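Local coordinates for protein rRNA adenine N-6-methyltransferase (PDB 6NVM) that dimethylates a single adenine of 23S rRNA at N6, using S-adenosyl-L-methionine as methyl donor, and so lowers ribosomal affinity for macrolide, lincosamide and streptogramin B antibiotics, at residues N51-T65 with V197-P209. Sequence-based numbering, arbitrary orientation.
Sequences NFLRDRKTIARIAET and VEKVDRRLFKPVP
F52 and K206 form a hydrogen-bonded antiparallel pair, K206 N reaching F52 O at 2.8 Å and F52 N returning to K206 O. Just beyond the two strands, R54 N donates to L204 O, with a nearly straight N-H...O angle (172°). In the adjoining non-hydrogen-bonded pair, L53 lays its CD1 methyl over the centre of the F205 ring, 4.0 Å from the centroid, a CH-pi contact. With CG anti to the backbone N (chi1 -180°) and chi2 at 64°, L53 also brings CD1 to within 3.9 Å of L204 CB. L204 in turn runs alongside D55 and sets CD1 3.5 Å from T58 OG1. D55 is the N-cap of helix 56-65: its OD2 is gripped by both T58 N and T58 OG1 (2.6 Å), fixing the carboxylate beside L204. A water donates to T58 OG1 and E198 OE2, while E198 OE1 forms a long salt bridge with R61 NE (3.6 Å). L53 and N51 are predicted to bind S-adenosyl-L-methionine, so this two-stranded ribbon probably helps shape the cofactor site of the Rossmann-like methyltransferase domain. Farther along, the helix runs roughly antiparallel to edge strand 192-200, where T65 meets V197; I62 packs on strands 159-167 and 213-220, and I59 on helix 83-89.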
ATOM      1  N   ASN A  51      15.806  12.254   3.184  1.00 76.50           N
ATOM      2  CA  ASN A  51      16.434  11.022   3.652  1.00 76.35           C
ATOM      3  C   ASN A  51      16.719  10.078   2.487  1.00 65.52           C
ATOM      4  O   ASN A  51      15.807   9.679   1.763  1.00 61.20           O
ATOM      5  CB  ASN A  51      15.551  10.330   4.690  1.00 85.12           C
ATOM      6  CG  ASN A  51      15.311  11.189   5.910  1.00 94.97           C
ATOM      7  OD1 ASN A  51      16.212  11.886   6.379  1.00101.11           O
ATOM      8  ND2 ASN A  51      14.090  11.152   6.429  1.00 96.28           N
ATOM      9  N   PHE A  52      17.988   9.716   2.322  1.00 59.71           N
ATOM     10  CA  PHE A  52      18.450   8.937   1.181  1.00 54.98           C
ATOM     11  C   PHE A  52      18.986   7.602   1.675  1.00 49.02           C
ATOM     12  O   PHE A  52      19.964   7.562   2.427  1.00 48.36           O
ATOM     13  CB  PHE A  52      19.529   9.697   0.405  1.00 58.83           C
ATOM     14  CG  PHE A  52      19.071  11.026  -0.116  1.00 64.10           C
ATOM     15  CD1 PHE A  52      18.971  12.120   0.731  1.00 69.37           C
ATOM     16  CD2 PHE A  52      18.736  11.183  -1.449  1.00 64.47           C
ATOM     17  CE1 PHE A  52      18.543  13.347   0.256  1.00 71.38           C
ATOM     18  CE2 PHE A  52      18.308  12.409  -1.932  1.00 66.67           C
ATOM     19  CZ  PHE A  52      18.212  13.491  -1.078  1.00 69.68           C
ATOM     20  N   LEU A  53      18.345   6.516   1.253  1.00 47.63           N
ATOM     21  CA  LEU A  53      18.793   5.179   1.623  1.00 44.54           C
ATOM     22  C   LEU A  53      20.084   4.844   0.883  1.00 42.42           C
ATOM     23  O   LEU A  53      20.129   4.892  -0.350  1.00 42.72           O
ATOM     24  CB  LEU A  53      17.703   4.158   1.303  1.00 41.82           C
ATOM     25  CG  LEU A  53      18.009   2.694   1.634  1.00 44.25           C
ATOM     26  CD1 LEU A  53      18.189   2.492   3.135  1.00 44.78           C
ATOM     27  CD2 LEU A  53      16.908   1.787   1.102  1.00 42.25           C
ATOM     28  N   ARG A  54      21.134   4.497   1.633  1.00 39.89           N
ATOM     29  CA  ARG A  54      22.429   4.171   1.051  1.00 46.08           C
ATOM     30  C   ARG A  54      22.812   2.704   1.184  1.00 41.81           C
ATOM     31  O   ARG A  54      23.728   2.260   0.489  1.00 39.46           O
ATOM     32  CB  ARG A  54      23.530   5.023   1.702  1.00 58.18           C
ATOM     33  CG  ARG A  54      23.324   6.527   1.557  1.00 68.91           C
ATOM     34  CD  ARG A  54      23.592   6.995   0.136  1.00 75.12           C
ATOM     35  NE  ARG A  54      24.987   6.784  -0.240  1.00 81.14           N
ATOM     36  CZ  ARG A  54      25.500   7.071  -1.433  1.00 82.46           C
ATOM     37  NH1 ARG A  54      24.743   7.585  -2.392  1.00 80.55           N
ATOM     38  NH2 ARG A  54      26.779   6.838  -1.670  1.00 84.34           N
ATOM     39  N   ASP A  55      22.140   1.948   2.051  1.00 40.46           N
ATOM     40  CA  ASP A  55      22.510   0.562   2.311  1.00 38.72           C
ATOM     41  C   ASP A  55      22.225  -0.288   1.078  1.00 33.64           C
ATOM     42  O   ASP A  55      21.078  -0.385   0.630  1.00 31.89           O
ATOM     43  CB  ASP A  55      21.735   0.043   3.522  1.00 42.15           C
ATOM     44  CG  ASP A  55      22.105  -1.379   3.895  1.00 43.47           C
ATOM     45  OD1 ASP A  55      23.244  -1.607   4.356  1.00 44.88           O
ATOM     46  OD2 ASP A  55      21.243  -2.271   3.740  1.00 41.11           O
ATOM     47  N   ARG A  56      23.272  -0.906   0.530  1.00 31.40           N
ATOM     48  CA  ARG A  56      23.111  -1.642  -0.719  1.00 32.73           C
ATOM     49  C   ARG A  56      22.225  -2.865  -0.530  1.00 31.97           C
ATOM     50  O   ARG A  56      21.455  -3.225  -1.430  1.00 30.30           O
ATOM     51  CB  ARG A  56      24.482  -2.046  -1.268  1.00 31.45           C
ATOM     52  CG  ARG A  56      25.348  -0.858  -1.711  1.00 31.75           C
ATOM     53  CD  ARG A  56      26.698  -1.308  -2.271  1.00 34.07           C
ATOM     54  NE  ARG A  56      26.530  -2.298  -3.332  1.00 34.44           N
ATOM     55  CZ  ARG A  56      26.259  -2.007  -4.602  1.00 31.50           C
ATOM     56  NH1 ARG A  56      26.132  -0.742  -5.001  1.00 29.46           N
ATOM     57  NH2 ARG A  56      26.112  -2.989  -5.481  1.00 32.67           N
ATOM     58  N   LYS A  57      22.312  -3.516   0.632  1.00 33.66           N
ATOM     59  CA  LYS A  57      21.515  -4.717   0.865  1.00 37.14           C
ATOM     60  C   LYS A  57      20.027  -4.391   0.896  1.00 33.17           C
ATOM     61  O   LYS A  57      19.207  -5.147   0.364  1.00 30.98           O
ATOM     62  CB  LYS A  57      21.949  -5.383   2.171  1.00 52.47           C
ATOM     63  CG  LYS A  57      21.151  -6.629   2.539  1.00 70.53           C
ATOM     64  CD  LYS A  57      21.601  -7.194   3.881  1.00 88.37           C
ATOM     65  CE  LYS A  57      20.780  -8.411   4.282  1.00100.17           C
ATOM     66  NZ  LYS A  57      21.190  -8.951   5.609  1.00108.61           N
ATOM     67  N   THR A  58      19.660  -3.274   1.515  1.00 32.63           N
ATOM     68  CA  THR A  58      18.254  -2.889   1.554  1.00 33.53           C
ATOM     69  C   THR A  58      17.761  -2.491   0.172  1.00 28.84           C
ATOM     70  O   THR A  58      16.648  -2.853  -0.228  1.00 28.22           O
ATOM     71  CB  THR A  58      18.062  -1.748   2.545  1.00 35.17           C
ATOM     72  OG1 THR A  58      18.618  -2.135   3.808  1.00 38.86           O
ATOM     73  CG2 THR A  58      16.584  -1.422   2.714  1.00 33.50           C
ATOM     74  N   ILE A  59      18.578  -1.749  -0.575  1.00 29.58           N
ATOM     75  CA  ILE A  59      18.196  -1.355  -1.928  1.00 31.18           C
ATOM     76  C   ILE A  59      17.908  -2.589  -2.779  1.00 30.23           C
ATOM     77  O   ILE A  59      16.902  -2.645  -3.498  1.00 27.34           O
ATOM     78  CB  ILE A  59      19.297  -0.460  -2.533  1.00 33.33           C
ATOM     79  CG1 ILE A  59      19.285   0.895  -1.812  1.00 36.52           C
ATOM     80  CG2 ILE A  59      19.104  -0.274  -4.043  1.00 33.34           C
ATOM     81  CD1 ILE A  59      20.405   1.838  -2.208  1.00 36.88           C
ATOM     82  N   ALA A  60      18.770  -3.602  -2.698  1.00 31.48           N
ATOM     83  CA  ALA A  60      18.535  -4.834  -3.450  1.00 35.60           C
ATOM     84  C   ALA A  60      17.259  -5.523  -2.985  1.00 34.21           C
ATOM     85  O   ALA A  60      16.514  -6.088  -3.795  1.00 33.97           O
ATOM     86  CB  ALA A  60      19.734  -5.773  -3.306  1.00 37.05           C
ATOM     87  N   ARG A  61      16.986  -5.477  -1.679  1.00 33.76           N
ATOM     88  CA  ARG A  61      15.766  -6.069  -1.141  1.00 34.10           C
ATOM     89  C   ARG A  61      14.526  -5.398  -1.718  1.00 30.88           C
ATOM     90  O   ARG A  61      13.546  -6.071  -2.062  1.00 33.30           O
ATOM     91  CB  ARG A  61      15.787  -5.957   0.385  1.00 43.48           C
ATOM     92  CG  ARG A  61      14.614  -6.594   1.094  1.00 55.58           C
ATOM     93  CD  ARG A  61      14.704  -8.100   1.036  1.00 66.20           C
ATOM     94  NE  ARG A  61      13.699  -8.731   1.884  1.00 74.82           N
ATOM     95  CZ  ARG A  61      13.445 -10.034   1.896  1.00 81.84           C
ATOM     96  NH1 ARG A  61      14.117 -10.853   1.096  1.00 83.86           N
ATOM     97  NH2 ARG A  61      12.511 -10.517   2.703  1.00 83.97           N
ATOM     98  N   ILE A  62      14.554  -4.070  -1.840  1.00 25.91           N
ATOM     99  CA  ILE A  62      13.436  -3.350  -2.440  1.00 28.01           C
ATOM    100  C   ILE A  62      13.209  -3.822  -3.871  1.00 31.24           C
ATOM    101  O   ILE A  62      12.076  -4.112  -4.278  1.00 33.15           O
ATOM    102  CB  ILE A  62      13.689  -1.833  -2.380  1.00 27.02           C
ATOM    103  CG1 ILE A  62      13.788  -1.376  -0.922  1.00 26.87           C
ATOM    104  CG2 ILE A  62      12.588  -1.078  -3.117  1.00 29.88           C
ATOM    105  CD1 ILE A  62      14.372   0.010  -0.750  1.00 29.22           C
ATOM    106  N   ALA A  63      14.282  -3.888  -4.663  1.00 30.52           N
ATOM    107  CA  ALA A  63      14.136  -4.255  -6.066  1.00 31.73           C
ATOM    108  C   ALA A  63      13.567  -5.663  -6.213  1.00 35.47           C
ATOM    109  O   ALA A  63      12.705  -5.907  -7.066  1.00 36.06           O
ATOM    110  CB  ALA A  63      15.483  -4.138  -6.778  1.00 30.85           C
ATOM    111  N   GLU A  64      14.035  -6.601  -5.385  1.00 33.84           N
ATOM    112  CA  GLU A  64      13.502  -7.960  -5.420  1.00 42.31           C
ATOM    113  C   GLU A  64      12.057  -8.017  -4.928  1.00 42.45           C
ATOM    114  O   GLU A  64      11.260  -8.817  -5.435  1.00 45.01           O
ATOM    115  CB  GLU A  64      14.401  -8.876  -4.587  1.00 52.15           C
ATOM    116  CG  GLU A  64      15.817  -9.003  -5.154  1.00 66.00           C
ATOM    117  CD  GLU A  64      16.828  -9.524  -4.146  1.00 79.23           C
ATOM    118  OE1 GLU A  64      16.561  -9.452  -2.925  1.00 83.43           O
ATOM    119  OE2 GLU A  64      17.899 -10.003  -4.580  1.00 83.48           O
ATOM    120  N   THR A  65      11.695  -7.166  -3.967  1.00 41.43           N
ATOM    121  CA  THR A  65      10.331  -7.148  -3.447  1.00 41.78           C
ATOM    122  C   THR A  65       9.323  -6.717  -4.504  1.00 40.78           C
ATOM    123  O   THR A  65       8.148  -7.101  -4.437  1.00 39.01           O
ATOM    124  CB  THR A  65      10.252  -6.202  -2.241  1.00 43.54           C
ATOM    125  OG1 THR A  65      11.037  -6.729  -1.169  1.00 43.89           O
ATOM    126  CG2 THR A  65       8.817  -6.012  -1.765  1.00 44.82           C
ATOM    127  N   VAL A 197       7.073  -5.935   4.793  1.00 35.29           N
ATOM    128  CA  VAL A 197       8.246  -6.672   4.335  1.00 34.23           C
ATOM    129  C   VAL A 197       9.319  -6.668   5.419  1.00 36.05           C
ATOM    130  O   VAL A 197       9.722  -7.730   5.907  1.00 36.05           O
ATOM    131  CB  VAL A 197       8.776  -6.106   3.006  1.00 34.80           C
ATOM    132  CG1 VAL A 197      10.073  -6.793   2.605  1.00 33.39           C
ATOM    133  CG2 VAL A 197       7.729  -6.283   1.912  1.00 34.23           C
ATOM    134  N   GLU A 198       9.799  -5.489   5.809  1.00 31.93           N
ATOM    135  CA  GLU A 198      10.818  -5.449   6.854  1.00 34.38           C
ATOM    136  C   GLU A 198      10.987  -4.027   7.370  1.00 34.51           C
ATOM    137  O   GLU A 198      10.716  -3.049   6.669  1.00 32.72           O
ATOM    138  CB  GLU A 198      12.166  -5.982   6.346  1.00 37.81           C
ATOM    139  CG  GLU A 198      12.854  -5.062   5.340  1.00 39.07           C
ATOM    140  CD  GLU A 198      14.196  -5.605   4.866  1.00 44.44           C
ATOM    141  OE1 GLU A 198      14.364  -6.842   4.842  1.00 45.44           O
ATOM    142  OE2 GLU A 198      15.084  -4.789   4.527  1.00 45.08           O
ATOM    143  N   LYS A 199      11.467  -3.934   8.606  1.00 33.58           N
ATOM    144  CA  LYS A 199      11.907  -2.664   9.163  1.00 37.72           C
ATOM    145  C   LYS A 199      13.223  -2.233   8.523  1.00 36.19           C
ATOM    146  O   LYS A 199      14.052  -3.060   8.141  1.00 37.72           O
ATOM    147  CB  LYS A 199      12.080  -2.788  10.679  1.00 49.54           C
ATOM    148  CG  LYS A 199      12.622  -1.543  11.373  1.00 64.38           C
ATOM    149  CD  LYS A 199      12.896  -1.815  12.848  1.00 81.19           C
ATOM    150  CE  LYS A 199      13.488  -0.598  13.543  1.00 95.55           C
ATOM    151  NZ  LYS A 199      13.898  -0.894  14.942  1.00105.44           N
ATOM    152  N   VAL A 200      13.415  -0.920   8.416  1.00 35.27           N
ATOM    153  CA  VAL A 200      14.642  -0.345   7.866  1.00 38.47           C
ATOM    154  C   VAL A 200      15.174   0.652   8.887  1.00 42.82           C
ATOM    155  O   VAL A 200      14.553   1.695   9.123  1.00 47.12           O
ATOM    156  CB  VAL A 200      14.413   0.334   6.508  1.00 34.25           C
ATOM    157  CG1 VAL A 200      15.728   0.881   5.949  1.00 35.11           C
ATOM    158  CG2 VAL A 200      13.790  -0.640   5.526  1.00 31.22           C
ATOM    159  N   ASP A 201      16.328   0.347   9.475  1.00 42.09           N
ATOM    160  CA  ASP A 201      16.863   1.171  10.551  1.00 45.00           C
ATOM    161  C   ASP A 201      17.265   2.551  10.036  1.00 41.27           C
ATOM    162  O   ASP A 201      17.770   2.696   8.917  1.00 36.20           O
ATOM    163  CB  ASP A 201      18.059   0.476  11.198  1.00 57.65           C
ATOM    164  CG  ASP A 201      18.437   1.088  12.534  1.00 71.83           C
ATOM    165  OD1 ASP A 201      18.826   2.274  12.567  1.00 76.01           O
ATOM    166  OD2 ASP A 201      18.328   0.381  13.557  1.00 78.23           O
ATOM    167  N   ARG A 202      17.036   3.569  10.871  1.00 45.58           N
ATOM    168  CA  ARG A 202      17.358   4.945  10.504  1.00 55.38           C
ATOM    169  C   ARG A 202      18.814   5.113  10.080  1.00 51.96           C
ATOM    170  O   ARG A 202      19.112   5.933   9.204  1.00 52.70           O
ATOM    171  CB  ARG A 202      17.051   5.880  11.678  1.00 74.69           C
ATOM    172  CG  ARG A 202      17.809   5.548  12.961  1.00 95.40           C
ATOM    173  CD  ARG A 202      17.565   6.589  14.049  1.00113.33           C
ATOM    174  NE  ARG A 202      16.204   6.532  14.584  1.00124.88           N
ATOM    175  CZ  ARG A 202      15.858   5.969  15.739  1.00134.49           C
ATOM    176  NH1 ARG A 202      16.765   5.398  16.521  1.00141.24           N
ATOM    177  NH2 ARG A 202      14.588   5.979  16.121  1.00134.60           N
ATOM    178  N   ARG A 203      19.737   4.361  10.683  1.00 53.57           N
ATOM    179  CA  ARG A 203      21.153   4.564  10.394  1.00 61.50           C
ATOM    180  C   ARG A 203      21.537   4.163   8.975  1.00 54.02           C
ATOM    181  O   ARG A 203      22.662   4.457   8.554  1.00 51.34           O
ATOM    182  CB  ARG A 203      22.020   3.795  11.395  1.00 79.22           C
ATOM    183  CG  ARG A 203      21.890   2.283  11.335  1.00 96.25           C
ATOM    184  CD  ARG A 203      23.039   1.614  12.072  1.00116.94           C
ATOM    185  NE  ARG A 203      23.184   2.115  13.437  1.00137.25           N
ATOM    186  CZ  ARG A 203      24.168   1.770  14.261  1.00155.12           C
ATOM    187  NH1 ARG A 203      25.107   0.919  13.866  1.00159.65           N
ATOM    188  NH2 ARG A 203      24.216   2.278  15.484  1.00163.93           N
ATOM    189  N   LEU A 204      20.644   3.514   8.230  1.00 48.51           N
ATOM    190  CA  LEU A 204      20.930   3.143   6.852  1.00 45.97           C
ATOM    191  C   LEU A 204      20.660   4.272   5.866  1.00 48.81           C
ATOM    192  O   LEU A 204      20.887   4.089   4.663  1.00 46.86           O
ATOM    193  CB  LEU A 204      20.110   1.908   6.463  1.00 41.64           C
ATOM    194  CG  LEU A 204      20.329   0.664   7.329  1.00 41.39           C
ATOM    195  CD1 LEU A 204      19.502  -0.500   6.810  1.00 39.02           C
ATOM    196  CD2 LEU A 204      21.805   0.281   7.409  1.00 45.79           C
ATOM    197  N   PHE A 205      20.192   5.424   6.337  1.00 56.27           N
ATOM    198  CA  PHE A 205      19.902   6.571   5.491  1.00 62.95           C
ATOM    199  C   PHE A 205      20.963   7.647   5.686  1.00 75.30           C
ATOM    200  O   PHE A 205      21.784   7.592   6.605  1.00 83.39           O
ATOM    201  CB  PHE A 205      18.514   7.146   5.806  1.00 54.19           C
ATOM    202  CG  PHE A 205      17.375   6.202   5.523  1.00 46.32           C
ATOM    203  CD1 PHE A 205      17.022   5.225   6.441  1.00 43.82           C
ATOM    204  CD2 PHE A 205      16.636   6.314   4.352  1.00 40.11           C
ATOM    205  CE1 PHE A 205      15.966   4.363   6.189  1.00 40.07           C
ATOM    206  CE2 PHE A 205      15.583   5.456   4.094  1.00 34.04           C
ATOM    207  CZ  PHE A 205      15.246   4.477   5.014  1.00 33.82           C
ATOM    208  N   LYS A 206      20.930   8.644   4.801  1.00 74.30           N
ATOM    209  CA  LYS A 206      21.781   9.822   4.919  1.00 77.09           C
ATOM    210  C   LYS A 206      21.056  11.041   4.356  1.00 73.07           C
ATOM    211  O   LYS A 206      20.704  11.063   3.169  1.00 68.95           O
ATOM    212  CB  LYS A 206      23.113   9.612   4.198  1.00 83.46           C
ATOM    213  CG  LYS A 206      24.064  10.793   4.323  1.00 93.08           C
ATOM    214  CD  LYS A 206      25.358  10.551   3.569  1.00102.57           C
ATOM    215  CE  LYS A 206      26.284  11.752   3.673  1.00112.10           C
ATOM    216  NZ  LYS A 206      27.552  11.540   2.922  1.00117.64           N
ATOM    217  N   PRO A 207      20.804  12.072   5.174  1.00 71.18           N
ATOM    218  CA  PRO A 207      21.167  12.076   6.595  1.00 71.54           C
ATOM    219  C   PRO A 207      20.322  11.102   7.407  1.00 66.14           C
ATOM    220  O   PRO A 207      19.290  10.637   6.925  1.00 64.76           O
ATOM    221  CB  PRO A 207      20.896  13.522   7.018  1.00 74.44           C
ATOM    222  CG  PRO A 207      19.829  13.985   6.086  1.00 72.20           C
ATOM    223  CD  PRO A 207      20.128  13.318   4.772  1.00 70.37           C
ATOM    224  N   VAL A 208      20.761  10.802   8.623  1.00 60.71           N
ATOM    225  CA  VAL A 208      20.034   9.859   9.481  1.00 57.87           C
ATOM    226  C   VAL A 208      18.763  10.530   9.991  1.00 59.12           C
ATOM    227  O   VAL A 208      18.838  11.627  10.568  1.00 61.24           O
ATOM    228  CB  VAL A 208      20.923   9.407  10.644  1.00 60.34           C
ATOM    229  CG1 VAL A 208      20.177   8.430  11.551  1.00 61.84           C
ATOM    230  CG2 VAL A 208      22.206   8.775  10.115  1.00 59.65           C
ATOM    231  N   PRO A 209      17.577   9.929   9.800  1.00 61.84           N
ATOM    232  CA  PRO A 209      16.351  10.535  10.341  1.00 66.56           C
ATOM    233  C   PRO A 209      16.168  10.256  11.825  1.00 80.84           C
ATOM    234  O   PRO A 209      17.039   9.654  12.462  1.00 85.85           O
ATOM    235  CB  PRO A 209      15.246   9.876   9.509  1.00 57.10           C
ATOM    236  CG  PRO A 209      15.795   8.526   9.200  1.00 53.58           C
ATOM    237  CD  PRO A 209      17.286   8.710   9.024  1.00 55.19           C
TER
HETATM  238  O   HOH W   1      17.097  -2.874   6.126  0.76 43.29           O